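Local coordinates for FBP protein (Leishmania major, PDB 5OEZ) that probably hydrolyses fructose 1,6-bisphosphate to fructose 6-phosphate and phosphate as a magnesium-dependent, AMP-binding homotetramer of the class 1 fructose-1,6-bisphosphatase family, at residues D27-L31 and G111-I115; L86-C92 and I104-R110; R212-V217 and Y262-C267; K224-F229 and C267-N273. All coordinates share one frame. Numbering follows the deposited sequence.

Contact 1. Residues D27-L31 and G111-I115; sequences DFTLL and GDYLI
The first turn of helix 27-47, closed by the bond from Leu31 N to Asp27 O (3.0 Å), packs beside strand 113-121. The axes of the two short elements run 11.3 Å apart at 27°, so side chains fill the gap and no hydrogen bond crosses it. Gly111 CA lies 7.4 Å from Asp27 CA and 4.2 Å from Asp27 OD2. At Asp112 a p rotamer carries OD1 to 3.0 Å from Asp27 OD2, two acceptors that cannot bond each other as such. Tyr113, extended and with chi1 m, reaches across to the helix: CE2 lies 3.7 Å from Asp27 CB, OH lies 3.6 Å from Phe28 CB (chi1 t), and Leu31 CD2 (t, p) rests over one ring face, 4.2 Å from Tyr113 CD2. Two residues on, Ile115 (t, t) brings CD1 to 4.4 Å from Leu31 CD1, between strands 91-96 and 132-140. Asp27, Phe28, Thr29 and Tyr113 belong to the AMP site, empty in this chain. The contact thus joins an apolar base to an acidic end, where Asp27 and Asp112 make a like-charge contact, with Arg25 and Arg140 respectively near them in long, weak ion pairs.

Contact 2. Residues L86-C92 and I104-R110; sequences LSSTSVC and IAESGRR
After helix 72-87 the chain turns, Thr89 taking positive phi (71°), its CA 4.7 Å from the CA of Arg109; Thr89 CA makes a CA-H···O contact with Arg109 O (3.6 Å). Ser88 and Thr89 are p: Ser88 OG accepts from Ser90 N (3.1 Å) in an ST turn, and Thr89 OG1 donates a very short bond to Ser88 O (2.5 Å). Arg109 (p, t, t) lays its guanidinium along the helix end, Leu86 O over one face and NH1 3.6 Å from Ser87 CA. Arg110 (t, t, m) turns away, its NE and NH2 bonding Ala105 O (3.0 and 2.8 Å). Ala105 CB rests against both Leu86 CD2 (m, t; 4.1 Å) and Val91 CG2 (4.3 Å), while Ala105 N donates to Cys92 O (3.0 Å), the one hydrogen bond joining the segments. Thus a helix-to-strand turn meets the connection leading back into the sheet, from strand 103-104 to 113-121 with 91-96 between; Thr89 and Val91 meet helix 27-47, and Arg110 O bonds His23 of the second subunit.

Contact 3. Residues R212-V217 and Y262-C267; sequences RSIYSV and YGGIFC
Strands 214-216 and 265-267 lie side by side in parallel, the axes of these short segments 4.8 Å apart at 17°, in the register Tyr215 to Ile265 (CA-CA 4.9 Å) and Ser216 to Phe266 (4.7 Å). The ladder runs from Ile265 N to Ile214 O (3.0 Å), through a weak bond from Ser216 N to Ile265 O (2.9 Å), to Cys267 N with Ser216 O (3.0 Å). Ahead of it, two glycines make a hollow. Gly263 (phi 89°) lets Arg212 CB settle 3.7 Å from Gly263 C, where a side chain would clash, and Gly264 (123/-159) brings its CA to 3.2 Å from Ile214 O, so close that a CB would clash. Arg212 (chi1 t, chi2 p) curls so that NH1 donates to Tyr262 O (2.9 Å), while Ile214 CD1 nudges the Tyr262 ring edge. On one face Tyr215 CB meets Ile265 CG2 (3.7 Å); on the other Ser216 OG lies 3.7 Å from Phe266 CD1 and bonds Arg247 O. Val217 CG2 closes the end against Cys267 CB (4.1 Å). Strand 214-216, helix 227-238 and parallel strand 245-246 form a beta-alpha-beta crossover; the chain returns through helix 252-262 to strand 265-268 on the other edge of 214-216. Tyr215 and Ile265 face helix 227-238, Ser216 and Phe266 helix 252-262 on the opposite face, and strand 317-323 pairs antiparallel with 265-268.

Contact 4. Residues K224-F229 and C267-N273; sequences KWEPWF and CYPKDAN
One direct hydrogen bond ties the backbones: Ala272 N donates to Lys224 O (2.9 Å, 163°), an oxygen that Asp271 CA also approaches at 3.2 Å. Here the loop after strand 265-268 runs past the entry to helix 227-238, with Trp225 CA 4.6 Å from Asp271 CA and Glu226 at the N-cap position. Aromatic contacts centre on Pro269. Phe229 (chi1 t) turns its face to the proline in a CH-pi contact, Pro269 CB sitting 3.8 Å from the ring centroid; Trp225 (m) offers a face too, Trp225 NE1 lying 3.4 Å from Pro269 CG. Cys267 SG lies at the Phe229 ring edge, 5.0 Å from its centroid. Van der Waals contacts join Glu226 OE1 to Lys270 CE (3.4 Å) and Lys224 CD to Asn273 OD1 (3.3 Å); the polar partners are Ser302 for Lys270 NZ and, weakly, Trp228 NE1 for Glu226 OE1 and Asn221 for Lys224 NZ. Pro269 against two aromatic faces therefore gives an apolar interior, with Lys224, Glu226, Lys270 and Asn273 toward the more exposed side.

The four contacts form two clusters on opposite sides of the chain's centre, contacts 1 and 2 in the N-terminal and 3 and 4 in the C-terminal part of the protein. Contacts 1 and 2, with centres about 9 Å apart, meet through Asp27 O and Ser90 OG and through neighbouring strands 113-121 and 91-96; both touch the second subunit. Contacts 3 and 4 share Cys267 and strand 265-268, and Val217 packs against Trp225, Phe229 and Pro269. Contacts 1 and 3 are buried, whereas 2 and 4 are partly buried and lie farther from the chain's centre. Their chemistry differs: mainly side-chain packing without hydrogen bonds across contact 1, a backbone ladder in contact 3, and a single backbone bond beside mixed packing in contacts 2 and 4.

Contact 1. Residues D27-L31 and G111-I115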
loop_
_atom_site.group_PDB
_atom_site.type_symbol
_atom_site.label_atom_id
_atom_site.label_comp_id
_atom_site.label_asym_id
_atom_site.label_seq_id
_atom_site.Cartn_x
_atom_site.Cartn_y
_atom_site.Cartn_z
ATOM N N ASP C 27 26.832 11.898 -10.526
ATOM C CA ASP C 27 26.193 12.940 -9.718
ATOM C C ASP C 27 24.696 13.039 -10.025
ATOM O O ASP C 27 23.878 13.162 -9.120
ATOM C CB ASP C 27 26.847 14.314 -9.960
ATOM C CG ASP C 27 28.040 14.584 -9.042
ATOM O OD1 ASP C 27 28.827 13.643 -8.783
ATOM O OD2 ASP C 27 28.184 15.751 -8.585
ATOM N N PHE C 28 24.337 12.949 -11.298
ATOM C CA PHE C 28 22.955 13.162 -11.713
ATOM C C PHE C 28 22.038 12.040 -11.206
ATOM O O PHE C 28 20.889 12.290 -10.814
ATOM C CB PHE C 28 22.848 13.329 -13.243
ATOM C CG PHE C 28 21.483 13.771 -13.708
ATOM C CD1 PHE C 28 20.970 14.990 -13.310
ATOM C CD2 PHE C 28 20.710 12.962 -14.536
ATOM C CE1 PHE C 28 19.708 15.394 -13.718
ATOM C CE2 PHE C 28 19.453 13.355 -14.946
ATOM C CZ PHE C 28 18.949 14.579 -14.541
ATOM N N THR C 29 22.543 10.814 -11.228
ATOM C CA THR C 29 21.832 9.673 -10.685
ATOM C C THR C 29 21.512 9.881 -9.207
ATOM O O THR C 29 20.374 9.655 -8.776
ATOM C CB THR C 29 22.663 8.400 -10.900
ATOM O OG1 THR C 29 22.823 8.190 -12.303
ATOM C CG2 THR C 29 21.979 7.160 -10.315
ATOM N N LEU C 30 22.508 10.299 -8.431
ATOM C CA LEU C 30 22.296 10.539 -7.007
ATOM C C LEU C 30 21.293 11.659 -6.786
ATOM O O LEU C 30 20.435 11.549 -5.908
ATOM C CB LEU C 30 23.610 10.825 -6.273
ATOM C CG LEU C 30 24.694 9.737 -6.276
ATOM C CD1 LEU C 30 25.811 10.095 -5.302
ATOM C CD2 LEU C 30 24.133 8.367 -5.955
ATOM N N LEU C 31 21.376 12.721 -7.595
ATOM C CA LEU C 31 20.390 13.799 -7.531
ATOM C C LEU C 31 18.959 13.279 -7.763
ATOM O O LEU C 31 18.050 13.588 -7.007
ATOM C CB LEU C 31 20.710 14.886 -8.556
ATOM C CG LEU C 31 19.802 16.117 -8.556
ATOM C CD1 LEU C 31 20.146 16.990 -7.365
ATOM C CD2 LEU C 31 19.974 16.912 -9.841
ATOM N N GLY C 111 28.420 19.076 -4.239
ATOM C CA GLY C 111 28.448 18.698 -5.666
ATOM C C GLY C 111 28.470 19.915 -6.582
ATOM O O GLY C 111 28.883 20.994 -6.165
ATOM N N ASP C 112 28.007 19.747 -7.822
ATOM C CA ASP C 112 28.137 20.790 -8.864
ATOM C C ASP C 112 26.805 21.208 -9.503
ATOM O O ASP C 112 26.793 21.933 -10.501
ATOM C CB ASP C 112 29.206 20.382 -9.921
ATOM C CG ASP C 112 29.043 18.953 -10.433
ATOM O OD1 ASP C 112 28.002 18.297 -10.179
ATOM O OD2 ASP C 112 29.996 18.486 -11.092
ATOM N N TYR C 113 25.682 20.801 -8.910
ATOM C CA TYR C 113 24.367 21.210 -9.394
ATOM C C TYR C 113 23.779 22.344 -8.553
ATOM O O TYR C 113 23.914 22.362 -7.330
ATOM C CB TYR C 113 23.406 20.013 -9.444
ATOM C CG TYR C 113 23.768 19.031 -10.530
ATOM C CD1 TYR C 113 23.746 19.413 -11.867
ATOM C CD2 TYR C 113 24.118 17.717 -10.230
ATOM C CE1 TYR C 113 24.061 18.520 -12.877
ATOM C CE2 TYR C 113 24.445 16.818 -11.236
ATOM C CZ TYR C 113 24.418 17.224 -12.559
ATOM O OH TYR C 113 24.744 16.344 -13.574
ATOM N N LEU C 114 23.136 23.293 -9.235
ATOM C CA LEU C 114 22.306 24.318 -8.596
ATOM C C LEU C 114 20.877 23.879 -8.847
ATOM O O LEU C 114 20.509 23.666 -9.995
ATOM C CB LEU C 114 22.527 25.699 -9.228
ATOM C CG LEU C 114 23.916 26.354 -9.103
ATOM C CD1 LEU C 114 24.869 25.854 -10.164
ATOM C CD2 LEU C 114 23.796 27.870 -9.204
ATOM N N ILE C 115 20.070 23.748 -7.796
ATOM C CA ILE C 115 18.697 23.278 -7.966
ATOM C C ILE C 115 17.718 24.246 -7.313
ATOM O O ILE C 115 17.906 24.677 -6.182
ATOM C CB ILE C 115 18.498 21.827 -7.481
ATOM C CG1 ILE C 115 17.046 21.401 -7.664
ATOM C CG2 ILE C 115 18.912 21.643 -6.033
ATOM C CD1 ILE C 115 16.861 19.893 -7.707
#

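Contact 2. Residues L86-C92 and I104-R110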
loop_
_atom_site.group_PDB
_atom_site.type_symbol
_atom_site.label_atom_id
_atom_site.label_comp_id
_atom_site.label_asym_id
_atom_site.label_seq_id
_atom_site.Cartn_x
_atom_site.Cartn_y
_atom_site.Cartn_z
ATOM N N LEU C 86 20.425 17.817 0.080
ATOM C CA LEU C 86 21.694 18.160 0.729
ATOM C C LEU C 86 22.544 16.928 1.053
ATOM O O LEU C 86 23.762 16.990 0.951
ATOM C CB LEU C 86 21.464 19.019 1.981
ATOM C CG LEU C 86 20.959 20.453 1.717
ATOM C CD1 LEU C 86 20.558 21.139 3.024
ATOM C CD2 LEU C 86 21.984 21.300 0.964
ATOM N N SER C 87 21.905 15.814 1.412
ATOM C CA SER C 87 22.634 14.581 1.716
ATOM C C SER C 87 23.015 13.782 0.474
ATOM O O SER C 87 23.733 12.800 0.586
ATOM C CB SER C 87 21.844 13.699 2.707
ATOM O OG SER C 87 20.745 13.038 2.078
ATOM N N SER C 88 22.531 14.166 -0.703
ATOM C CA SER C 88 22.859 13.434 -1.930
ATOM C C SER C 88 24.344 13.490 -2.335
ATOM O O SER C 88 24.793 12.613 -3.078
ATOM C CB SER C 88 21.995 13.926 -3.104
ATOM O OG SER C 88 22.318 15.258 -3.507
ATOM N N THR C 89 25.065 14.522 -1.873
ATOM C CA THR C 89 26.403 14.908 -2.339
ATOM C C THR C 89 26.433 15.522 -3.746
ATOM O O THR C 89 27.508 15.813 -4.268
ATOM C CB THR C 89 27.452 13.758 -2.287
ATOM O OG1 THR C 89 27.241 12.843 -3.377
ATOM C CG2 THR C 89 27.419 13.027 -0.939
ATOM N N SER C 90 25.279 15.761 -4.346
ATOM C CA SER C 90 25.211 16.235 -5.733
ATOM C C SER C 90 25.030 17.748 -5.891
ATOM O O SER C 90 25.229 18.265 -6.988
ATOM C CB SER C 90 24.077 15.510 -6.475
ATOM O OG SER C 90 24.462 14.173 -6.731
ATOM N N VAL C 91 24.606 18.447 -4.841
ATOM C CA VAL C 91 24.209 19.852 -4.992
ATOM C C VAL C 91 25.243 20.791 -4.392
ATOM O O VAL C 91 25.810 20.523 -3.331
ATOM C CB VAL C 91 22.800 20.151 -4.424
ATOM C CG1 VAL C 91 21.822 19.052 -4.808
ATOM C CG2 VAL C 91 22.819 20.343 -2.922
ATOM N N CYS C 92 25.493 21.876 -5.108
ATOM C CA CYS C 92 26.272 23.005 -4.613
ATOM C C CYS C 92 25.368 23.990 -3.866
ATOM O O CYS C 92 25.660 24.403 -2.736
ATOM C CB CYS C 92 26.908 23.720 -5.808
ATOM S SG CYS C 92 27.993 25.049 -5.293
ATOM N N ILE C 104 23.755 27.016 0.766
ATOM C CA ILE C 104 24.992 26.474 0.223
ATOM C C ILE C 104 25.248 25.170 0.969
ATOM O O ILE C 104 25.208 25.143 2.203
ATOM C CB ILE C 104 26.175 27.461 0.399
ATOM C CG1 ILE C 104 26.077 28.633 -0.596
ATOM C CG2 ILE C 104 27.504 26.784 0.113
ATOM C CD1 ILE C 104 24.794 29.429 -0.590
ATOM N N ALA C 105 25.488 24.092 0.229
ATOM C CA ALA C 105 25.863 22.818 0.838
ATOM C C ALA C 105 27.207 22.954 1.540
ATOM O O ALA C 105 28.057 23.728 1.101
ATOM C CB ALA C 105 25.929 21.729 -0.216
ATOM N N GLU C 106 27.402 22.201 2.623
ATOM C CA GLU C 106 28.692 22.207 3.357
ATOM C C GLU C 106 29.778 21.534 2.540
ATOM O O GLU C 106 29.496 20.571 1.815
ATOM C CB GLU C 106 28.565 21.484 4.690
ATOM C CG GLU C 106 27.747 22.231 5.699
ATOM C CD GLU C 106 26.949 21.346 6.635
ATOM O OE1 GLU C 106 27.112 20.101 6.615
ATOM O OE2 GLU C 106 26.153 21.917 7.404
ATOM N N SER C 107 31.002 22.044 2.666
ATOM C CA SER C 107 32.135 21.650 1.787
ATOM C C SER C 107 32.404 20.149 1.600
ATOM O O SER C 107 32.676 19.724 0.476
ATOM C CB SER C 107 33.417 22.381 2.166
ATOM O OG SER C 107 33.806 22.097 3.490
ATOM N N GLY C 108 32.300 19.365 2.676
ATOM C CA GLY C 108 32.505 17.906 2.619
ATOM C C GLY C 108 31.604 17.124 1.667
ATOM O O GLY C 108 32.017 16.112 1.114
ATOM N N ARG C 109 30.379 17.602 1.459
ATOM C CA ARG C 109 29.400 16.923 0.603
ATOM C C ARG C 109 28.835 17.879 -0.460
ATOM O O ARG C 109 27.632 17.873 -0.740
ATOM C CB ARG C 109 28.280 16.314 1.471
ATOM C CG ARG C 109 27.623 17.298 2.427
ATOM C CD ARG C 109 26.416 16.724 3.150
ATOM N NE ARG C 109 25.650 17.791 3.800
ATOM C CZ ARG C 109 24.468 17.649 4.407
ATOM N NH1 ARG C 109 23.860 16.465 4.473
ATOM N NH2 ARG C 109 23.885 18.713 4.956
ATOM N N ARG C 110 29.719 18.675 -1.066
ATOM C CA ARG C 110 29.334 19.701 -2.051
ATOM C C ARG C 110 29.518 19.206 -3.495
ATOM O O ARG C 110 30.632 18.942 -3.915
ATOM C CB ARG C 110 30.166 20.972 -1.812
ATOM C CG ARG C 110 29.803 22.167 -2.688
ATOM C CD ARG C 110 30.603 23.399 -2.300
ATOM N NE ARG C 110 30.217 23.913 -0.984
ATOM C CZ ARG C 110 30.911 24.797 -0.256
ATOM N NH1 ARG C 110 32.066 25.307 -0.692
ATOM N NH2 ARG C 110 30.445 25.170 0.937
#

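Contact 3. Residues R212-V217 and Y262-C267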
loop_
_atom_site.group_PDB
_atom_site.type_symbol
_atom_site.label_atom_id
_atom_site.label_comp_id
_atom_site.label_asym_id
_atom_site.label_seq_id
_atom_site.Cartn_x
_atom_site.Cartn_y
_atom_site.Cartn_z
ATOM N N ARG C 212 -4.862 22.092 -30.486
ATOM C CA ARG C 212 -5.934 21.454 -29.742
ATOM C C ARG C 212 -6.795 22.545 -29.117
ATOM O O ARG C 212 -6.273 23.463 -28.469
ATOM C CB ARG C 212 -5.381 20.542 -28.640
ATOM C CG ARG C 212 -6.442 19.726 -27.907
ATOM C CD ARG C 212 -6.948 18.548 -28.733
ATOM N NE ARG C 212 -8.135 17.969 -28.094
ATOM C CZ ARG C 212 -8.140 17.087 -27.087
ATOM N NH1 ARG C 212 -7.011 16.613 -26.572
ATOM N NH2 ARG C 212 -9.298 16.663 -26.591
ATOM N N SER C 213 -8.102 22.441 -29.281
ATOM C CA SER C 213 -9.028 23.506 -28.869
ATOM C C SER C 213 -9.417 23.469 -27.384
ATOM O O SER C 213 -10.591 23.302 -27.042
ATOM C CB SER C 213 -10.284 23.447 -29.731
ATOM O OG SER C 213 -9.949 23.627 -31.095
ATOM N N ILE C 214 -8.424 23.611 -26.509
ATOM C CA ILE C 214 -8.629 23.698 -25.068
ATOM C C ILE C 214 -7.814 24.874 -24.566
ATOM O O ILE C 214 -6.632 24.994 -24.899
ATOM C CB ILE C 214 -8.174 22.430 -24.305
ATOM C CG1 ILE C 214 -8.920 21.193 -24.807
ATOM C CG2 ILE C 214 -8.428 22.588 -22.802
ATOM C CD1 ILE C 214 -8.403 19.878 -24.235
ATOM N N TYR C 215 -8.441 25.720 -23.750
ATOM C CA TYR C 215 -7.748 26.818 -23.109
ATOM C C TYR C 215 -7.964 26.768 -21.604
ATOM O O TYR C 215 -9.027 26.375 -21.119
ATOM C CB TYR C 215 -8.161 28.177 -23.706
ATOM C CG TYR C 215 -9.518 28.682 -23.354
ATOM C CD1 TYR C 215 -10.646 28.244 -24.038
ATOM C CD2 TYR C 215 -9.695 29.628 -22.341
ATOM C CE1 TYR C 215 -11.920 28.724 -23.718
ATOM C CE2 TYR C 215 -10.963 30.121 -22.018
ATOM C CZ TYR C 215 -12.079 29.655 -22.700
ATOM O OH TYR C 215 -13.352 30.110 -22.380
ATOM N N SER C 216 -6.941 27.217 -20.883
ATOM C CA SER C 216 -6.866 27.114 -19.444
ATOM C C SER C 216 -6.404 28.463 -18.888
ATOM O O SER C 216 -5.227 28.847 -19.021
ATOM C CB SER C 216 -5.921 25.955 -19.075
ATOM O OG SER C 216 -6.043 25.561 -17.717
ATOM N N VAL C 217 -7.347 29.188 -18.283
ATOM C CA VAL C 217 -7.088 30.482 -17.639
ATOM C C VAL C 217 -8.183 30.752 -16.604
ATOM O O VAL C 217 -9.256 30.157 -16.673
ATOM C CB VAL C 217 -7.026 31.602 -18.707
ATOM C CG1 VAL C 217 -8.413 31.894 -19.277
ATOM C CG2 VAL C 217 -6.394 32.863 -18.145
ATOM N N TYR C 262 -2.783 16.380 -23.574
ATOM C CA TYR C 262 -3.938 16.601 -24.463
ATOM C C TYR C 262 -3.674 17.668 -25.508
ATOM O O TYR C 262 -4.292 17.660 -26.555
ATOM C CB TYR C 262 -5.156 17.021 -23.643
ATOM C CG TYR C 262 -5.781 15.942 -22.775
ATOM C CD1 TYR C 262 -5.173 14.695 -22.578
ATOM C CD2 TYR C 262 -7.004 16.181 -22.141
ATOM C CE1 TYR C 262 -5.770 13.730 -21.788
ATOM C CE2 TYR C 262 -7.601 15.231 -21.344
ATOM C CZ TYR C 262 -6.989 13.999 -21.171
ATOM O OH TYR C 262 -7.578 13.026 -20.380
ATOM N N GLY C 263 -2.744 18.582 -25.236
ATOM C CA GLY C 263 -2.613 19.803 -26.030
ATOM C C GLY C 263 -3.483 20.924 -25.487
ATOM O O GLY C 263 -4.261 20.723 -24.549
ATOM N N GLY C 264 -3.332 22.105 -26.078
ATOM C CA GLY C 264 -4.066 23.285 -25.663
ATOM C C GLY C 264 -3.136 24.415 -25.291
ATOM O O GLY C 264 -1.969 24.466 -25.714
ATOM N N ILE C 265 -3.673 25.338 -24.503
ATOM C CA ILE C 265 -2.935 26.483 -24.012
ATOM C C ILE C 265 -3.224 26.680 -22.538
ATOM O O ILE C 265 -4.373 26.558 -22.099
ATOM C CB ILE C 265 -3.204 27.789 -24.853
ATOM C CG1 ILE C 265 -2.167 28.865 -24.510
ATOM C CG2 ILE C 265 -4.612 28.312 -24.661
ATOM C CD1 ILE C 265 -2.129 30.033 -25.481
ATOM N N PHE C 266 -2.167 27.019 -21.797
ATOM C CA PHE C 266 -2.262 27.449 -20.411
ATOM C C PHE C 266 -1.736 28.881 -20.301
ATOM O O PHE C 266 -0.620 29.147 -20.746
ATOM C CB PHE C 266 -1.431 26.514 -19.516
ATOM C CG PHE C 266 -1.409 26.926 -18.086
ATOM C CD1 PHE C 266 -2.535 26.743 -17.284
ATOM C CD2 PHE C 266 -0.287 27.563 -17.547
ATOM C CE1 PHE C 266 -2.541 27.157 -15.958
ATOM C CE2 PHE C 266 -0.290 27.995 -16.226
ATOM C CZ PHE C 266 -1.420 27.793 -15.435
ATOM N N CYS C 267 -2.495 29.766 -19.653
ATOM C CA CYS C 267 -2.124 31.194 -19.534
ATOM C C CYS C 267 -2.229 31.723 -18.110
ATOM O O CYS C 267 -3.201 31.461 -17.411
ATOM C CB CYS C 267 -3.016 32.056 -20.403
ATOM S SG CYS C 267 -3.023 31.653 -22.132
#

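Contact 4. Residues K224-F229 and C267-N273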
loop_
_atom_site.group_PDB
_atom_site.type_symbol
_atom_site.label_atom_id
_atom_site.label_comp_id
_atom_site.label_asym_id
_atom_site.label_seq_id
_atom_site.Cartn_x
_atom_site.Cartn_y
_atom_site.Cartn_z
ATOM N N LYS C 224 -9.217 42.652 -15.076
ATOM C CA LYS C 224 -7.866 43.086 -14.782
ATOM C C LYS C 224 -6.899 42.842 -15.946
ATOM O O LYS C 224 -5.753 43.290 -15.887
ATOM C CB LYS C 224 -7.348 42.331 -13.556
ATOM C CG LYS C 224 -8.048 42.695 -12.241
ATOM C CD LYS C 224 -7.768 41.709 -11.073
ATOM C CE LYS C 224 -8.887 40.745 -10.734
ATOM N NZ LYS C 224 -8.728 40.107 -9.397
ATOM N N TRP C 225 -7.350 42.156 -16.995
ATOM C CA TRP C 225 -6.483 41.813 -18.114
ATOM C C TRP C 225 -6.244 42.957 -19.085
ATOM O O TRP C 225 -7.024 43.893 -19.148
ATOM C CB TRP C 225 -7.093 40.676 -18.922
ATOM C CG TRP C 225 -7.161 39.376 -18.230
ATOM C CD1 TRP C 225 -6.412 38.958 -17.167
ATOM C CD2 TRP C 225 -8.007 38.283 -18.582
ATOM N NE1 TRP C 225 -6.761 37.679 -16.824
ATOM C CE2 TRP C 225 -7.737 37.243 -17.679
ATOM C CE3 TRP C 225 -8.988 38.092 -19.564
ATOM C CZ2 TRP C 225 -8.389 36.025 -17.735
ATOM C CZ3 TRP C 225 -9.635 36.880 -19.618
ATOM C CH2 TRP C 225 -9.334 35.860 -18.712
ATOM N N GLU C 226 -5.179 42.826 -19.869
ATOM C CA GLU C 226 -4.865 43.742 -20.956
ATOM C C GLU C 226 -5.886 43.550 -22.069
ATOM O O GLU C 226 -6.339 42.423 -22.288
ATOM C CB GLU C 226 -3.452 43.473 -21.505
ATOM C CG GLU C 226 -2.350 43.881 -20.542
ATOM C CD GLU C 226 -0.964 43.699 -21.136
ATOM O OE1 GLU C 226 -0.501 42.540 -21.256
ATOM O OE2 GLU C 226 -0.322 44.718 -21.464
ATOM N N PRO C 227 -6.248 44.630 -22.778
ATOM C CA PRO C 227 -7.274 44.502 -23.830
ATOM C C PRO C 227 -6.996 43.438 -24.898
ATOM O O PRO C 227 -7.911 42.731 -25.284
ATOM C CB PRO C 227 -7.316 45.904 -24.447
ATOM C CG PRO C 227 -6.948 46.810 -23.317
ATOM C CD PRO C 227 -5.984 46.046 -22.439
ATOM N N TRP C 228 -5.759 43.315 -25.359
ATOM C CA TRP C 228 -5.461 42.319 -26.376
ATOM C C TRP C 228 -5.800 40.883 -25.921
ATOM O O TRP C 228 -6.253 40.078 -26.721
ATOM C CB TRP C 228 -4.021 42.410 -26.849
ATOM C CG TRP C 228 -2.963 41.906 -25.886
ATOM C CD1 TRP C 228 -2.186 42.657 -25.063
ATOM C CD2 TRP C 228 -2.546 40.539 -25.695
ATOM N NE1 TRP C 228 -1.317 41.849 -24.363
ATOM C CE2 TRP C 228 -1.526 40.546 -24.726
ATOM C CE3 TRP C 228 -2.945 39.315 -26.246
ATOM C CZ2 TRP C 228 -0.883 39.370 -24.301
ATOM C CZ3 TRP C 228 -2.319 38.166 -25.831
ATOM C CH2 TRP C 228 -1.297 38.197 -24.865
ATOM N N PHE C 229 -5.605 40.589 -24.638
ATOM C CA PHE C 229 -5.897 39.272 -24.108
ATOM C C PHE C 229 -7.397 39.038 -23.903
ATOM O O PHE C 229 -7.875 37.912 -24.057
ATOM C CB PHE C 229 -5.121 39.000 -22.812
ATOM C CG PHE C 229 -5.132 37.546 -22.403
ATOM C CD1 PHE C 229 -4.235 36.643 -22.976
ATOM C CD2 PHE C 229 -6.054 37.080 -21.484
ATOM C CE1 PHE C 229 -4.249 35.295 -22.608
ATOM C CE2 PHE C 229 -6.085 35.737 -21.133
ATOM C CZ PHE C 229 -5.171 34.844 -21.690
ATOM N N CYS C 267 -2.495 29.766 -19.653
ATOM C CA CYS C 267 -2.124 31.194 -19.534
ATOM C C CYS C 267 -2.229 31.723 -18.110
ATOM O O CYS C 267 -3.201 31.461 -17.411
ATOM C CB CYS C 267 -3.016 32.056 -20.403
ATOM S SG CYS C 267 -3.023 31.653 -22.132
ATOM N N TYR C 268 -1.176 32.411 -17.680
ATOM C CA TYR C 268 -1.260 33.372 -16.585
ATOM C C TYR C 268 -0.843 34.707 -17.171
ATOM O O TYR C 268 0.343 35.056 -17.136
ATOM C CB TYR C 268 -0.368 33.055 -15.416
ATOM C CG TYR C 268 -0.860 32.027 -14.422
ATOM C CD1 TYR C 268 -1.971 32.262 -13.613
ATOM C CD2 TYR C 268 -0.163 30.834 -14.238
ATOM C CE1 TYR C 268 -2.406 31.308 -12.687
ATOM C CE2 TYR C 268 -0.576 29.890 -13.305
ATOM C CZ TYR C 268 -1.703 30.125 -12.536
ATOM O OH TYR C 268 -2.115 29.182 -11.622
ATOM N N PRO C 269 -1.813 35.437 -17.718
ATOM C CA PRO C 269 -1.513 36.672 -18.406
ATOM C C PRO C 269 -1.203 37.778 -17.444
ATOM O O PRO C 269 -1.459 37.657 -16.254
ATOM C CB PRO C 269 -2.824 36.999 -19.116
ATOM C CG PRO C 269 -3.864 36.482 -18.196
ATOM C CD PRO C 269 -3.270 35.236 -17.567
ATOM N N LYS C 270 -0.633 38.853 -17.973
ATOM C CA LYS C 270 -0.387 40.047 -17.193
ATOM C C LYS C 270 -1.748 40.623 -16.768
ATOM O O LYS C 270 -2.705 40.622 -17.530
ATOM C CB LYS C 270 0.388 41.051 -18.044
ATOM C CG LYS C 270 1.087 42.160 -17.271
ATOM C CD LYS C 270 1.542 43.366 -18.098
ATOM C CE LYS C 270 2.289 43.029 -19.379
ATOM N NZ LYS C 270 3.676 42.556 -19.139
ATOM N N ASP C 271 -1.827 41.091 -15.544
ATOM C CA ASP C 271 -3.022 41.762 -15.079
ATOM C C ASP C 271 -2.626 42.922 -14.176
ATOM O O ASP C 271 -1.541 42.920 -13.572
ATOM C CB ASP C 271 -4.103 40.824 -14.485
ATOM C CG ASP C 271 -3.821 40.335 -13.122
ATOM O OD1 ASP C 271 -3.547 41.122 -12.205
ATOM O OD2 ASP C 271 -4.046 39.140 -12.956
ATOM N N ALA C 272 -3.521 43.900 -14.103
ATOM C CA ALA C 272 -3.289 45.143 -13.357
ATOM C C ALA C 272 -2.874 44.965 -11.881
ATOM O O ALA C 272 -2.104 45.762 -11.357
ATOM C CB ALA C 272 -4.511 46.027 -13.466
ATOM N N ASN C 273 -3.363 43.925 -11.210
ATOM C CA ASN C 273 -2.899 43.649 -9.831
ATOM C C ASN C 273 -1.420 43.295 -9.691
ATOM O O ASN C 273 -0.794 43.640 -8.674
ATOM C CB ASN C 273 -3.572 42.441 -9.204
ATOM C CG ASN C 273 -4.919 42.730 -8.632
ATOM O OD1 ASN C 273 -5.756 41.834 -8.513
ATOM N ND2 ASN C 273 -5.148 43.971 -8.265
#